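Local atomic coordinates of BtGH115A (Bacteroides thetaiotaomicron, PDB entry 5BY3), a protein that acts as a family GH115 4-O-methyl-alpha-glucuronidase, a glycoside hydrolase with specificity for decorated arabinogalactans. Residues His243-Met247 against Ala248-Ala252; Phe275-Asp278 against Arg279-Val283; Glu508-Pro511 against Val512-Val515; Glu730-Lys733 against Glu734-Arg738. All coordinates share one frame; numbering follows the deposited sequence.

Overall arrangement
From the N terminus, the contacts follow in series; each is local, between adjoining segments, and none nests in or crosses another. Contact 1 rounds the turn leading from strand 238-239, one of the eight parallel strands in the TIM-barrel family region, into helix 251-258. Contact 2 lies near the end of the next helix, 265-283, and touches contact 1, their centres about 12 Å apart. Contact 3 closes a tight surface turn between helices 476-495 and 523-543. Contact 4 spans helix 730-738 in the C-terminal family region and meets contact 3 through a salt bridge, centres about 16 Å apart. The two pairs remain separate, with no touch between them.

Contact 1: residues His243-Met247 against Ala248-Ala252; sequences HCEPM and ACNAA
Glu245 and Asn250 approach each other across a reversal of the chain, their CA atoms 5.0 Å apart, while the runs 244-247 and 248-251 head off 132° from one another. At the bend Ala248 takes left-handed backbone angles, which turn the chain back beside itself. No clear hydrogen bond joins the two limbs. Their backbones meet instead through a CA-H...O contact, Glu245 CA to Cys249 O at 3.3 Å.

Of the side chains, Glu245 does most of the touching. Its CG stands anti to the carbonyl carbon and beside the backbone N (chi1 -70°), and the extended chain then runs alongside Asn250. CG of Glu245 passes 3.8 Å from CA of Asn250, and OE2 of Glu245 comes to 3.2 Å from CB of Asn250. The two flat ends stand nearly perpendicular, carboxylate and amide planes 78° apart, and each serves another partner: OE1 of Glu245 accepts from Ser242 N, and OD1 of Asn250 caps Gly253 N as N-cap of helix 251-258. Farther round the bend, CB of selenomethionine Met247 lies 4.5 Å from CB of Cys249. The Met247 chain, folded at chi2 and chi3, packs on Trp276 and Val280 of helix 265-283 and on Leu325 and Leu326 of helix 308-329.

All the touching residues are buried, yet van der Waals and weak CH contacts close the turn. Its clear polar bonds run outside, also from Asn250 N to the Glu254 carboxylate and from Arg279 to Ala248 O, consistent with a bend held mainly by the helix N-cap and helix 265-283.

Contact 2: residues Phe275-Asp278 against Arg279-Val283; sequences FWED and RVKEV
Lys281 lies side by side with Glu277, one helical turn earlier, its CE 4.2 Å from Glu277 CG. Both chains are extended and point the same way, but NZ of Lys281 stays 4.9 Å from OE2 of Glu277, so the overlap is aliphatic, with at most a loose attraction between the charges. OE1 of Glu277 bonds to the Tyr329 hydroxyl on helix 308-329.

Underneath runs regular alpha-helical bonding. Val280 N meets Trp276 O at 3.1 Å with an N-H...O angle of 167°, and Lys281 N reaches Glu277 O at 3.0 Å. CG2 of Val280 also rests against that Trp276 carbonyl, 3.3 Å from its O.

Arg279 turns to another side. Bends at chi2 (64°) and chi3 (37°) fold its chain over until NE faces Glu282, one turn on, and Arg279 NE donates to Glu282 OE2 at 2.8 Å. This salt bridge uses the anti side of the carboxylate, slightly out of its plane. The other nitrogens look away from the helix: NH2 pairs with Glu254 on helix 251-258, and NH1 bonds to Ala248 O in the loop before that helix.

The guanidinium is thus gripped by two carboxylates and a backbone carbonyl. That arrangement fixes its rotation and probably keeps it charged despite burial, while the opposite charges of Glu277 and Lys281 stay apart and that pair contributes mainly aliphatic packing.

Contact 3: residues Glu508-Pro511 against Val512-Val515; sequences EKNP and VYRV
Glu508 lays its aliphatic arm over one face of the Tyr513 ring: CG sits 3.7 Å from the ring centroid, 13° off the normal, a CH-pi contact. A bend at chi2 (-66°) carries the carboxylate on across the same face, stacked with its plane 28° from that of the ring, and OE1 of Glu508 comes to 3.8 Å from CZ of Tyr513. At the ring edge, Asn510 CB lies 3.7 Å from Tyr513 CD2.

The second shell is the turn that sets these groups. OD1 of Asn510 accepts from Val512 N at 3.3 Å, almost perfectly straight at the hydrogen but with the donor above the carbonyl plane, forming an Asx turn across Pro511. Pro511 O then receives Arg514 N at 3.0 Å, an i to i+3 bond of the 3-10 segment, and the Arg514 side chain pairs with Glu506. With an alanine in place of Tyr513, Glu508 would probably lose the surface under its arm, leaving its carboxylate freer to turn.

That carboxylate matters beyond the turn: OE2 of Glu508 forms a salt bridge with Lys733 NZ. The surface loop between helices 476-495 and 523-543 is thereby tied to helix 730-738.

Contact 4: residues Glu730-Lys733 against Glu734-Arg738; sequences EEWK and ENVLR
Helix 730-738, a short alpha-helix of the C-terminal family region, brings Trp732 and Val736 together one turn apart. CG1 of Val736 sits over a face of the indole, 3.9 Å from the centroid of its five-membered ring and 30° off the normal, a CH-pi contact. The same methyl is 3.5 Å from Trp732 NE1, which donates to Asp368 OD2; Arg374 makes a cation-pi contact with the indole. Regular i to i+4 bonds hold the turn, including Val736 N to Trp732 O at 3.1 Å and Glu734 N to Glu730 O at 3.1 Å.

On another side, Glu730 and Glu734 run side by side, carboxylate planes 19° apart, with OE2 of Glu730 only 3.0 Å from OE1 of Glu734. Arg505 probably offsets the crowding of like charges: its NH2 pairs with Glu730 OE1 and its NH1 with Glu734 OE1.

Asn735 holds its CG beside the backbone N (chi1 -83°), bringing OD1 to where Arg738 NH2 donates at 3.0 Å, in the plane of the amide carbonyl. The Arg738 guanidinium also lays one face against Glu734 CB, and its NE bonds to Gln740 O. A leucine in place of Asn735 would probably leave Arg738 NH2 without this acceptor and its guanidinium less firmly oriented over Glu734.

Following strand 719-722 and preceding strand 741-748 in the chain, the helix reaches the latter through Glu731, whose OE1 pairs with Arg743, and packs Leu737 on Phe500 of the loop following helix 476-495.

Contact 1: residues His243-Met247 against Ala248-Ala252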
loop_
_atom_site.group_PDB
_atom_site.type_symbol
_atom_site.label_atom_id
_atom_site.label_comp_id
_atom_site.label_asym_id
_atom_site.label_seq_id
_atom_site.Cartn_x
_atom_site.Cartn_y
_atom_site.Cartn_z
ATOM N N HIS A 243 2.201 -13.427 -8.441
ATOM C CA HIS A 243 3.305 -14.421 -8.332
ATOM C C HIS A 243 2.896 -15.856 -8.708
ATOM O O HIS A 243 3.759 -16.707 -8.933
ATOM C CB HIS A 243 3.837 -14.396 -6.902
ATOM C CG HIS A 243 2.751 -14.177 -5.898
ATOM N ND1 HIS A 243 1.913 -15.192 -5.482
ATOM C CD2 HIS A 243 2.286 -13.047 -5.319
ATOM C CE1 HIS A 243 1.002 -14.701 -4.663
ATOM N NE2 HIS A 243 1.209 -13.405 -4.542
ATOM N N CYS A 244 1.587 -16.104 -8.792
ATOM C CA CYS A 244 1.038 -17.416 -9.168
ATOM C C CYS A 244 0.118 -17.341 -10.400
ATOM O O CYS A 244 -0.785 -18.186 -10.590
ATOM C CB CYS A 244 0.236 -17.977 -7.989
ATOM S SG CYS A 244 -1.216 -16.954 -7.585
ATOM N N GLU A 245 0.307 -16.307 -11.221
ATOM C CA GLU A 245 -0.527 -16.122 -12.413
ATOM C C GLU A 245 0.367 -15.806 -13.626
ATOM O O GLU A 245 0.306 -14.685 -14.204
ATOM C CB GLU A 245 -1.548 -15.026 -12.189
ATOM C CG GLU A 245 -2.674 -15.308 -11.234
ATOM C CD GLU A 245 -3.503 -14.058 -11.054
ATOM O OE1 GLU A 245 -3.066 -13.173 -10.267
ATOM O OE2 GLU A 245 -4.555 -13.933 -11.727
ATOM N N PRO A 246 1.176 -16.811 -14.027
ATOM C CA PRO A 246 2.209 -16.728 -15.047
ATOM C C PRO A 246 1.799 -16.182 -16.377
ATOM O O PRO A 246 2.579 -15.422 -16.953
ATOM C CB PRO A 246 2.646 -18.177 -15.236
ATOM C CG PRO A 246 2.292 -18.851 -13.965
ATOM C CD PRO A 246 1.009 -18.199 -13.558
HETATM N N MSE A 247 0.619 -16.546 -16.909
HETATM C CA MSE A 247 1.013 -15.942 -18.247
HETATM C C MSE A 247 -0.138 -15.153 -18.673
HETATM O O MSE A 247 -0.921 -15.599 -19.523
HETATM C CB MSE A 247 1.382 -16.883 -19.435
HETATM C CG MSE A 247 2.744 -17.557 -19.376
HETATM SE SE MSE A 247 4.141 -16.357 -20.075
HETATM C CE MSE A 247 3.450 -16.514 -21.884
ATOM N N ALA A 248 -0.286 -13.980 -18.063
ATOM C CA ALA A 248 -1.590 -13.293 -18.038
ATOM C C ALA A 248 -2.724 -14.281 -17.667
ATOM O O ALA A 248 -3.898 -14.049 -17.975
ATOM C CB ALA A 248 -1.851 -12.620 -19.377
ATOM N N CYS A 249 -2.347 -15.364 -16.977
ATOM C CA CYS A 249 -3.184 -16.546 -16.789
ATOM C C CYS A 249 -3.524 -16.814 -15.344
ATOM O O CYS A 249 -2.708 -17.278 -14.558
ATOM C CB CYS A 249 -2.513 -17.784 -17.400
ATOM S SG CYS A 249 -3.114 -18.135 -19.057
ATOM N N ASN A 250 -4.763 -16.512 -15.010
ATOM C CA ASN A 250 -5.276 -16.748 -13.679
ATOM C C ASN A 250 -5.606 -18.245 -13.466
ATOM O O ASN A 250 -6.720 -18.682 -13.725
ATOM C CB ASN A 250 -6.495 -15.829 -13.417
ATOM C CG ASN A 250 -7.227 -16.167 -12.125
ATOM O OD1 ASN A 250 -6.835 -17.076 -11.377
ATOM N ND2 ASN A 250 -8.305 -15.453 -11.866
ATOM N N ALA A 251 -4.637 -19.010 -12.974
ATOM C CA ALA A 251 -4.831 -20.429 -12.712
ATOM C C ALA A 251 -5.969 -20.664 -11.712
ATOM O O ALA A 251 -6.857 -21.508 -11.944
ATOM C CB ALA A 251 -3.551 -21.016 -12.213
ATOM N N ALA A 252 -5.975 -19.855 -10.640
ATOM C CA ALA A 252 -6.966 -19.933 -9.530
ATOM C C ALA A 252 -8.399 -20.130 -9.992
ATOM O O ALA A 252 -9.058 -21.063 -9.543
ATOM C CB ALA A 252 -6.858 -18.726 -8.600
#

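Contact 2: residues Phe275-Asp278 against Arg279-Val283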
loop_
_atom_site.group_PDB
_atom_site.type_symbol
_atom_site.label_atom_id
_atom_site.label_comp_id
_atom_site.label_asym_id
_atom_site.label_seq_id
_atom_site.Cartn_x
_atom_site.Cartn_y
_atom_site.Cartn_z
ATOM N N PHE A 275 -2.914 -24.255 -22.376
ATOM C CA PHE A 275 -3.575 -23.311 -21.467
ATOM C C PHE A 275 -3.001 -21.882 -21.575
ATOM O O PHE A 275 -3.709 -20.959 -21.954
ATOM C CB PHE A 275 -3.439 -23.889 -20.034
ATOM C CG PHE A 275 -3.913 -22.986 -18.941
ATOM C CD1 PHE A 275 -5.281 -22.802 -18.703
ATOM C CD2 PHE A 275 -3.001 -22.337 -18.117
ATOM C CE1 PHE A 275 -5.721 -21.977 -17.677
ATOM C CE2 PHE A 275 -3.437 -21.508 -17.093
ATOM C CZ PHE A 275 -4.798 -21.331 -16.879
ATOM N N TRP A 276 -1.714 -21.721 -21.268
ATOM C CA TRP A 276 -0.990 -20.446 -21.423
ATOM C C TRP A 276 -1.106 -19.867 -22.841
ATOM O O TRP A 276 -1.494 -18.697 -23.004
ATOM C CB TRP A 276 0.482 -20.649 -21.079
ATOM C CG TRP A 276 0.782 -20.942 -19.677
ATOM C CD1 TRP A 276 0.013 -20.625 -18.588
ATOM C CD2 TRP A 276 1.952 -21.561 -19.166
ATOM N NE1 TRP A 276 0.611 -21.043 -17.442
ATOM C CE2 TRP A 276 1.819 -21.598 -17.751
ATOM C CE3 TRP A 276 3.098 -22.099 -19.750
ATOM C CZ2 TRP A 276 2.797 -22.150 -16.909
ATOM C CZ3 TRP A 276 4.084 -22.635 -18.913
ATOM C CH2 TRP A 276 3.920 -22.660 -17.500
ATOM N N GLU A 277 -0.821 -20.713 -23.845
ATOM C CA GLU A 277 -0.769 -20.338 -25.266
ATOM C C GLU A 277 -2.018 -19.660 -25.781
ATOM O O GLU A 277 -1.935 -18.628 -26.452
ATOM C CB GLU A 277 -0.455 -21.556 -26.139
ATOM C CG GLU A 277 -0.613 -21.321 -27.643
ATOM C CD GLU A 277 -0.349 -22.570 -28.459
ATOM O OE1 GLU A 277 0.700 -22.619 -29.158
ATOM O OE2 GLU A 277 -1.192 -23.498 -28.379
ATOM N N ASP A 278 -3.175 -20.232 -25.482
ATOM C CA ASP A 278 -4.423 -19.691 -26.003
ATOM C C ASP A 278 -4.563 -18.232 -25.611
ATOM O O ASP A 278 -5.042 -17.413 -26.395
ATOM C CB ASP A 278 -5.600 -20.504 -25.486
ATOM C CG ASP A 278 -5.581 -21.952 -25.971
ATOM O OD1 ASP A 278 -4.757 -22.261 -26.865
ATOM O OD2 ASP A 278 -6.414 -22.764 -25.463
ATOM N N ARG A 279 -4.099 -17.934 -24.391
ATOM C CA ARG A 279 -4.192 -16.625 -23.763
ATOM C C ARG A 279 -3.213 -15.624 -24.374
ATOM O O ARG A 279 -3.617 -14.546 -24.757
ATOM C CB ARG A 279 -3.976 -16.760 -22.246
ATOM C CG ARG A 279 -3.706 -15.474 -21.483
ATOM C CD ARG A 279 -4.867 -14.472 -21.509
ATOM N NE ARG A 279 -6.184 -15.093 -21.444
ATOM C CZ ARG A 279 -6.741 -15.542 -20.334
ATOM N NH1 ARG A 279 -6.102 -15.447 -19.166
ATOM N NH2 ARG A 279 -7.936 -16.084 -20.380
ATOM N N VAL A 280 -1.933 -15.982 -24.432
ATOM C CA VAL A 280 -0.927 -15.193 -25.142
ATOM C C VAL A 280 -1.378 -14.837 -26.575
ATOM O O VAL A 280 -1.120 -13.732 -27.019
ATOM C CB VAL A 280 0.422 -15.918 -25.157
ATOM C CG1 VAL A 280 1.544 -15.021 -25.656
ATOM C CG2 VAL A 280 0.750 -16.441 -23.773
ATOM N N LYS A 281 -2.072 -15.761 -27.260
ATOM C CA LYS A 281 -2.655 -15.534 -28.584
ATOM C C LYS A 281 -3.633 -14.360 -28.603
ATOM O O LYS A 281 -3.507 -13.471 -29.447
ATOM C CB LYS A 281 -3.373 -16.787 -29.114
ATOM C CG LYS A 281 -2.492 -17.833 -29.767
ATOM C CD LYS A 281 -3.314 -18.711 -30.705
ATOM C CE LYS A 281 -2.553 -19.976 -31.090
ATOM N NZ LYS A 281 -3.326 -20.916 -31.959
ATOM N N GLU A 282 -4.590 -14.343 -27.678
ATOM C CA GLU A 282 -5.678 -13.342 -27.726
ATOM C C GLU A 282 -5.315 -11.935 -27.193
ATOM O O GLU A 282 -6.111 -10.991 -27.304
ATOM C CB GLU A 282 -6.927 -13.887 -27.031
ATOM C CG GLU A 282 -6.754 -14.079 -25.539
ATOM C CD GLU A 282 -8.028 -14.514 -24.837
ATOM O OE1 GLU A 282 -9.061 -14.754 -25.506
ATOM O OE2 GLU A 282 -7.985 -14.619 -23.595
ATOM N N VAL A 283 -4.098 -11.809 -26.663
ATOM C CA VAL A 283 -3.682 -10.707 -25.808
ATOM C C VAL A 283 -2.325 -10.113 -26.253
ATOM O O VAL A 283 -1.817 -9.194 -25.616
ATOM C CB VAL A 283 -3.729 -11.223 -24.319
ATOM C CG1 VAL A 283 -2.396 -11.233 -23.572
ATOM C CG2 VAL A 283 -4.865 -10.593 -23.527
#

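Contact 3: residues Glu508-Pro511 against Val512-Val515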
loop_
_atom_site.group_PDB
_atom_site.type_symbol
_atom_site.label_atom_id
_atom_site.label_comp_id
_atom_site.label_asym_id
_atom_site.label_seq_id
_atom_site.Cartn_x
_atom_site.Cartn_y
_atom_site.Cartn_z
ATOM N N GLU A 508 -3.093 -21.377 12.142
ATOM C CA GLU A 508 -2.273 -22.054 13.154
ATOM C C GLU A 508 -2.545 -23.540 13.361
ATOM O O GLU A 508 -1.775 -24.184 14.106
ATOM C CB GLU A 508 -2.389 -21.373 14.506
ATOM C CG GLU A 508 -1.513 -20.160 14.717
ATOM C CD GLU A 508 -0.033 -20.446 14.747
ATOM O OE1 GLU A 508 0.391 -21.574 15.057
ATOM O OE2 GLU A 508 0.717 -19.514 14.459
ATOM N N LYS A 509 -3.608 -24.098 12.761
ATOM C CA LYS A 509 -3.857 -25.587 12.883
ATOM C C LYS A 509 -4.142 -26.095 14.327
ATOM O O LYS A 509 -4.121 -27.306 14.583
ATOM C CB LYS A 509 -2.690 -26.446 12.305
ATOM C CG LYS A 509 -2.233 -26.175 10.869
ATOM C CD LYS A 509 -0.985 -26.996 10.563
ATOM C CE LYS A 509 -0.266 -26.485 9.323
ATOM N NZ LYS A 509 1.219 -26.656 9.406
ATOM N N ASN A 510 -4.327 -25.158 15.258
ATOM C CA ASN A 510 -4.746 -25.412 16.633
ATOM C C ASN A 510 -5.927 -24.462 16.913
ATOM O O ASN A 510 -5.845 -23.274 16.569
ATOM C CB ASN A 510 -3.590 -25.182 17.620
ATOM C CG ASN A 510 -3.881 -25.715 19.019
ATOM O OD1 ASN A 510 -5.023 -25.822 19.447
ATOM N ND2 ASN A 510 -2.835 -26.045 19.743
ATOM N N PRO A 511 -7.052 -24.997 17.461
ATOM C CA PRO A 511 -8.223 -24.165 17.772
ATOM C C PRO A 511 -8.033 -23.129 18.882
ATOM O O PRO A 511 -8.780 -22.163 18.941
ATOM C CB PRO A 511 -9.286 -25.197 18.198
ATOM C CG PRO A 511 -8.896 -26.447 17.492
ATOM C CD PRO A 511 -7.394 -26.439 17.527
ATOM N N VAL A 512 -7.064 -23.312 19.761
ATOM C CA VAL A 512 -6.909 -22.381 20.887
ATOM C C VAL A 512 -6.539 -20.931 20.443
ATOM O O VAL A 512 -6.887 -19.941 21.105
ATOM C CB VAL A 512 -5.990 -22.957 22.008
ATOM C CG1 VAL A 512 -4.492 -22.827 21.684
ATOM C CG2 VAL A 512 -6.338 -22.328 23.362
ATOM N N TYR A 513 -5.870 -20.821 19.303
ATOM C CA TYR A 513 -5.458 -19.527 18.768
ATOM C C TYR A 513 -6.649 -18.800 18.181
ATOM O O TYR A 513 -6.508 -17.691 17.726
ATOM C CB TYR A 513 -4.423 -19.686 17.651
ATOM C CG TYR A 513 -3.089 -20.192 18.070
ATOM C CD1 TYR A 513 -2.077 -19.308 18.443
ATOM C CD2 TYR A 513 -2.800 -21.563 18.032
ATOM C CE1 TYR A 513 -0.821 -19.768 18.791
ATOM C CE2 TYR A 513 -1.539 -22.047 18.372
ATOM C CZ TYR A 513 -0.551 -21.152 18.758
ATOM O OH TYR A 513 0.709 -21.617 19.115
ATOM N N ARG A 514 -7.805 -19.443 18.138
ATOM C CA ARG A 514 -8.998 -18.807 17.596
ATOM C C ARG A 514 -9.891 -18.290 18.723
ATOM O O ARG A 514 -10.897 -17.625 18.468
ATOM C CB ARG A 514 -9.728 -19.793 16.683
ATOM C CG ARG A 514 -8.908 -20.298 15.478
ATOM C CD ARG A 514 -9.636 -21.371 14.662
ATOM N NE ARG A 514 -11.046 -21.039 14.411
ATOM C CZ ARG A 514 -11.467 -20.184 13.479
ATOM N NH1 ARG A 514 -10.589 -19.570 12.687
ATOM N NH2 ARG A 514 -12.765 -19.937 13.351
ATOM N N VAL A 515 -9.504 -18.597 19.966
ATOM C CA VAL A 515 -10.172 -18.124 21.181
ATOM C C VAL A 515 -9.631 -16.721 21.486
ATOM O O VAL A 515 -8.417 -16.548 21.668
ATOM C CB VAL A 515 -9.903 -19.073 22.405
ATOM C CG1 VAL A 515 -10.493 -18.523 23.713
ATOM C CG2 VAL A 515 -10.425 -20.481 22.145
#

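Contact 4: residues Glu730-Lys733 against Glu734-Arg738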
loop_
_atom_site.group_PDB
_atom_site.type_symbol
_atom_site.label_atom_id
_atom_site.label_comp_id
_atom_site.label_asym_id
_atom_site.label_seq_id
_atom_site.Cartn_x
_atom_site.Cartn_y
_atom_site.Cartn_z
ATOM N N GLU A 730 7.795 -18.197 14.873
ATOM C CA GLU A 730 7.053 -17.712 16.035
ATOM C C GLU A 730 7.402 -16.234 16.389
ATOM O O GLU A 730 6.488 -15.412 16.586
ATOM C CB GLU A 730 7.305 -18.655 17.226
ATOM C CG GLU A 730 6.453 -18.404 18.464
ATOM C CD GLU A 730 4.964 -18.475 18.169
ATOM O OE1 GLU A 730 4.550 -19.306 17.318
ATOM O OE2 GLU A 730 4.216 -17.681 18.781
ATOM N N GLU A 731 8.702 -15.900 16.426
ATOM C CA GLU A 731 9.157 -14.540 16.675
ATOM C C GLU A 731 8.724 -13.524 15.616
ATOM O O GLU A 731 8.325 -12.406 15.957
ATOM C CB GLU A 731 10.669 -14.466 16.841
ATOM C CG GLU A 731 11.147 -13.173 17.458
ATOM C CD GLU A 731 12.626 -13.200 17.746
ATOM O OE1 GLU A 731 13.473 -13.042 16.816
ATOM O OE2 GLU A 731 12.938 -13.355 18.939
ATOM N N TRP A 732 8.816 -13.905 14.349
ATOM C CA TRP A 732 8.347 -13.060 13.281
ATOM C C TRP A 732 6.826 -12.792 13.429
ATOM O O TRP A 732 6.348 -11.711 13.083
ATOM C CB TRP A 732 8.708 -13.638 11.902
ATOM C CG TRP A 732 8.077 -12.847 10.770
ATOM C CD1 TRP A 732 8.579 -11.724 10.147
ATOM C CD2 TRP A 732 6.778 -13.070 10.199
ATOM N NE1 TRP A 732 7.676 -11.262 9.189
ATOM C CE2 TRP A 732 6.571 -12.070 9.203
ATOM C CE3 TRP A 732 5.783 -14.035 10.405
ATOM C CZ2 TRP A 732 5.418 -12.031 8.411
ATOM C CZ3 TRP A 732 4.619 -13.956 9.635
ATOM C CH2 TRP A 732 4.455 -12.962 8.661
ATOM N N LYS A 733 6.090 -13.752 13.969
ATOM C CA LYS A 733 4.634 -13.634 14.066
ATOM C C LYS A 733 4.334 -12.600 15.134
ATOM O O LYS A 733 3.535 -11.714 14.926
ATOM C CB LYS A 733 3.978 -14.986 14.410
ATOM C CG LYS A 733 3.763 -15.888 13.197
ATOM C CD LYS A 733 3.315 -17.273 13.627
ATOM C CE LYS A 733 3.166 -18.230 12.440
ATOM N NZ LYS A 733 2.846 -19.610 12.931
ATOM N N GLU A 734 5.005 -12.746 16.265
ATOM C CA GLU A 734 5.004 -11.808 17.361
ATOM C C GLU A 734 5.399 -10.430 16.852
ATOM O O GLU A 734 4.708 -9.452 17.144
ATOM C CB GLU A 734 5.997 -12.284 18.436
ATOM C CG GLU A 734 5.404 -12.872 19.705
ATOM C CD GLU A 734 4.092 -13.602 19.475
ATOM O OE1 GLU A 734 4.129 -14.681 18.855
ATOM O OE2 GLU A 734 3.024 -13.107 19.907
ATOM N N ASN A 735 6.499 -10.368 16.094
ATOM C CA ASN A 735 7.060 -9.114 15.627
ATOM C C ASN A 735 5.991 -8.317 14.864
ATOM O O ASN A 735 5.719 -7.204 15.216
ATOM C CB ASN A 735 8.291 -9.348 14.726
ATOM C CG ASN A 735 9.613 -9.574 15.514
ATOM O OD1 ASN A 735 9.648 -9.671 16.761
ATOM N ND2 ASN A 735 10.720 -9.654 14.757
ATOM N N VAL A 736 5.380 -8.882 13.834
ATOM C CA VAL A 736 4.514 -8.105 12.941
ATOM C C VAL A 736 3.140 -7.728 13.530
ATOM O O VAL A 736 2.541 -6.767 13.105
ATOM C CB VAL A 736 4.327 -8.818 11.589
ATOM C CG1 VAL A 736 5.659 -8.911 10.860
ATOM C CG2 VAL A 736 3.704 -10.203 11.768
ATOM N N LEU A 737 2.653 -8.490 14.509
ATOM C CA LEU A 737 1.418 -8.157 15.199
ATOM C C LEU A 737 1.547 -6.869 16.045
ATOM O O LEU A 737 0.588 -6.091 16.131
ATOM C CB LEU A 737 0.970 -9.321 16.108
ATOM C CG LEU A 737 0.252 -10.550 15.504
ATOM C CD1 LEU A 737 0.033 -11.702 16.501
ATOM C CD2 LEU A 737 -1.074 -10.227 14.816
ATOM N N ARG A 738 2.711 -6.678 16.673
ATOM C CA ARG A 738 2.949 -5.586 17.610
ATOM C C ARG A 738 3.834 -4.487 17.009
ATOM O O ARG A 738 4.084 -3.464 17.642
ATOM C CB ARG A 738 3.560 -6.117 18.933
ATOM C CG ARG A 738 4.975 -6.599 18.778
ATOM C CD ARG A 738 5.448 -7.433 19.936
ATOM N NE ARG A 738 6.691 -8.005 19.502
ATOM C CZ ARG A 738 7.244 -9.122 19.979
ATOM N NH1 ARG A 738 6.670 -9.813 20.972
ATOM N NH2 ARG A 738 8.383 -9.533 19.439
#